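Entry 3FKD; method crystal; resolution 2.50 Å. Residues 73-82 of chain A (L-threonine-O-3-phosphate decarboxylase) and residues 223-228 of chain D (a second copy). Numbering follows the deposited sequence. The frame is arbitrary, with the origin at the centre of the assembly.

Chain A 73-82: TNGPTAAFYQ
Chain D (223-228) STPWAV

Residues 73-82 of chain A run from an extended segment into a helix, and one side of that helix meets a non-regular segment, 223-228, from the second copy of the protein. The chain D segment makes a type II beta turn from Thr D224 to Ala D227, with Pro D225 at phi/psi -71/145 and Trp D226 at 61/33. The two backbones pass in opposite senses: the CA atoms of Asn A74 and Ala D227 lie 7.0 Å apart, those of Thr A77 and Pro D225 7.7 Å. Together the stretches bury 307 Å².

Thr A73 is extended (-130/161, chi1 t) and out of reach of the chain D stretch. Asn A74 follows at -77/64, its CA-to-CB bond directed toward the partner. With chi1 t and chi2 29°, its amide extends to the turn, where ND2 donates a hydrogen bond to Ala D227 O, 2.9 Å away with an N-H...O angle of 145°. A side-chain amide suits this place because it can supply a donor to a backbone carbonyl.

Gly A75, at 94/159, has angles that by themselves call for glycine: a CB would be jammed against the carbonyl oxygen of Asn A74. Pro A76 (-73/-31, C-gamma endo) is already helical; lacking an amide hydrogen, it loses little in the first turn of a helix.

Thr A77 (-54/-52, chi1 m) points toward chain D. Its OG1 lies 3.3 Å from CZ3 of Trp D226, near the ring plane at the edge, where the polarised C-H bonds of an indole suit an oxygen neighbour. Trp D226 leaves its backbone sideways, but with chi1 m (-49°) and chi2 -60° the end of its side chain comes nearer. The methyl CG2 of Thr A77 is 4.2 Å from Pro D225 CD, a looser apolar contact.

Ala A78, Ala A79 and Phe A80 make no contact with the chain D stretch. From Ala A78 to Gln A82 phi stays near -45 to -70 and psi near -30 to -50, and the helix is held by Phe A80 N to Thr A77 O and Gln A82 N to Ala A78 O, both 2.8 Å.

One helical turn beyond Thr A77, Tyr A81 (-66/-44, chi1 m, chi2 -87°) again points toward the partner. Thr D224, with chi1 p, places CG2 over one face of the phenol, 3.8 Å from the ring centroid and 19° off the normal, a CH-pi contact. A flat aromatic ring offers a broad face for a methyl group, while the OH is hydrogen-bonded elsewhere in the structure. Pro D225 CD packs 3.9 Å from Tyr A81 CE2. Gln A82 lies out of reach.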

# COMPACT_ATOMS: atom_id res chain seq x y z
N THR A 73 8.77 1.60 1.13
CA THR A 73 7.76 0.59 0.93
C THR A 73 6.43 1.01 1.58
O THR A 73 6.42 1.91 2.39
CB THR A 73 8.29 -0.78 1.47
OG1 THR A 73 7.58 -1.84 0.84
CG2 THR A 73 8.14 -0.89 2.97
N ASN A 74 5.32 0.41 1.18
CA ASN A 74 4.02 0.65 1.78
C ASN A 74 3.87 -0.08 3.13
O ASN A 74 3.01 -0.93 3.25
CB ASN A 74 2.92 0.16 0.83
CG ASN A 74 1.52 0.64 1.20
OD1 ASN A 74 1.33 1.67 1.78
ND2 ASN A 74 0.52 -0.14 0.79
N GLY A 75 4.67 0.27 4.13
CA GLY A 75 4.67 -0.47 5.39
C GLY A 75 5.75 -1.54 5.38
O GLY A 75 6.22 -1.92 4.32
N PRO A 76 6.19 -2.01 6.55
CA PRO A 76 7.27 -3.01 6.53
C PRO A 76 6.74 -4.35 6.04
O PRO A 76 7.49 -5.07 5.35
CB PRO A 76 7.73 -3.08 7.97
CG PRO A 76 6.59 -2.51 8.76
CD PRO A 76 6.04 -1.40 7.88
N THR A 77 5.47 -4.65 6.32
CA THR A 77 4.86 -5.86 5.77
C THR A 77 4.97 -5.95 4.21
O THR A 77 5.44 -6.95 3.68
CB THR A 77 3.37 -6.03 6.20
OG1 THR A 77 3.27 -6.13 7.61
CG2 THR A 77 2.78 -7.26 5.59
N ALA A 78 4.55 -4.90 3.49
CA ALA A 78 4.73 -4.87 2.03
C ALA A 78 6.12 -5.32 1.61
O ALA A 78 6.26 -6.16 0.71
CB ALA A 78 4.38 -3.49 1.42
N ALA A 79 7.15 -4.75 2.24
CA ALA A 79 8.54 -5.13 1.99
C ALA A 79 8.82 -6.64 2.10
O ALA A 79 9.66 -7.14 1.38
CB ALA A 79 9.48 -4.35 2.88
N PHE A 80 8.14 -7.35 3.02
CA PHE A 80 8.42 -8.77 3.26
C PHE A 80 7.93 -9.59 2.07
O PHE A 80 8.60 -10.51 1.62
CB PHE A 80 7.74 -9.28 4.54
CG PHE A 80 8.25 -8.63 5.77
CD1 PHE A 80 9.61 -8.53 5.99
CD2 PHE A 80 7.38 -8.11 6.70
CE1 PHE A 80 10.09 -7.92 7.09
CE2 PHE A 80 7.85 -7.52 7.83
CZ PHE A 80 9.20 -7.42 8.03
N TYR A 81 6.75 -9.21 1.60
CA TYR A 81 6.13 -9.73 0.42
C TYR A 81 6.90 -9.38 -0.87
O TYR A 81 7.06 -10.23 -1.77
CB TYR A 81 4.73 -9.15 0.38
CG TYR A 81 3.77 -9.87 1.28
CD1 TYR A 81 3.08 -11.01 0.84
CD2 TYR A 81 3.57 -9.46 2.58
CE1 TYR A 81 2.21 -11.69 1.67
CE2 TYR A 81 2.68 -10.12 3.40
CZ TYR A 81 2.01 -11.23 2.93
OH TYR A 81 1.14 -11.89 3.76
N GLN A 82 7.35 -8.14 -1.01
CA GLN A 82 8.09 -7.82 -2.20
C GLN A 82 9.41 -8.61 -2.29
O GLN A 82 9.89 -8.90 -3.39
CB GLN A 82 8.35 -6.32 -2.34
CG GLN A 82 8.20 -5.83 -3.79
CD GLN A 82 8.86 -4.50 -4.05
OE1 GLN A 82 8.55 -3.49 -3.41
NE2 GLN A 82 9.78 -4.47 -5.00
N SER D 223 -3.53 -10.87 -2.32
CA SER D 223 -3.76 -9.76 -1.37
C SER D 223 -2.85 -9.82 -0.15
O SER D 223 -2.66 -10.88 0.46
CB SER D 223 -5.20 -9.76 -0.83
OG SER D 223 -6.12 -9.89 -1.87
N THR D 224 -2.34 -8.66 0.24
CA THR D 224 -1.50 -8.54 1.42
C THR D 224 -2.19 -7.71 2.50
O THR D 224 -2.94 -6.81 2.20
CB THR D 224 -0.12 -7.96 1.04
OG1 THR D 224 -0.25 -6.57 0.74
CG2 THR D 224 0.47 -8.74 -0.18
N PRO D 225 -1.96 -8.03 3.77
CA PRO D 225 -2.68 -7.30 4.84
C PRO D 225 -2.21 -5.85 4.98
O PRO D 225 -1.00 -5.60 4.79
CB PRO D 225 -2.30 -8.06 6.12
CG PRO D 225 -1.22 -9.06 5.73
CD PRO D 225 -0.85 -8.84 4.30
N TRP D 226 -3.14 -4.93 5.31
CA TRP D 226 -2.83 -3.53 5.59
C TRP D 226 -2.21 -2.84 4.39
O TRP D 226 -1.35 -2.00 4.56
CB TRP D 226 -1.83 -3.40 6.75
CG TRP D 226 -2.17 -4.20 7.97
CD1 TRP D 226 -3.29 -4.10 8.72
CD2 TRP D 226 -1.37 -5.22 8.57
NE1 TRP D 226 -3.25 -4.99 9.74
CE2 TRP D 226 -2.07 -5.69 9.69
CE3 TRP D 226 -0.12 -5.80 8.27
CZ2 TRP D 226 -1.59 -6.72 10.52
CZ3 TRP D 226 0.37 -6.82 9.11
CH2 TRP D 226 -0.36 -7.26 10.22
N ALA D 227 -2.63 -3.25 3.19
CA ALA D 227 -2.17 -2.66 1.95
C ALA D 227 -2.86 -1.30 1.72
O ALA D 227 -2.36 -0.46 0.97
CB ALA D 227 -2.46 -3.62 0.77
N VAL D 228 -4.00 -1.10 2.36
CA VAL D 228 -4.72 0.15 2.20
C VAL D 228 -4.59 0.97 3.47
O VAL D 228 -5.04 0.53 4.48
CB VAL D 228 -6.21 -0.10 1.91
CG1 VAL D 228 -6.90 1.22 1.49
CG2 VAL D 228 -6.36 -1.25 0.84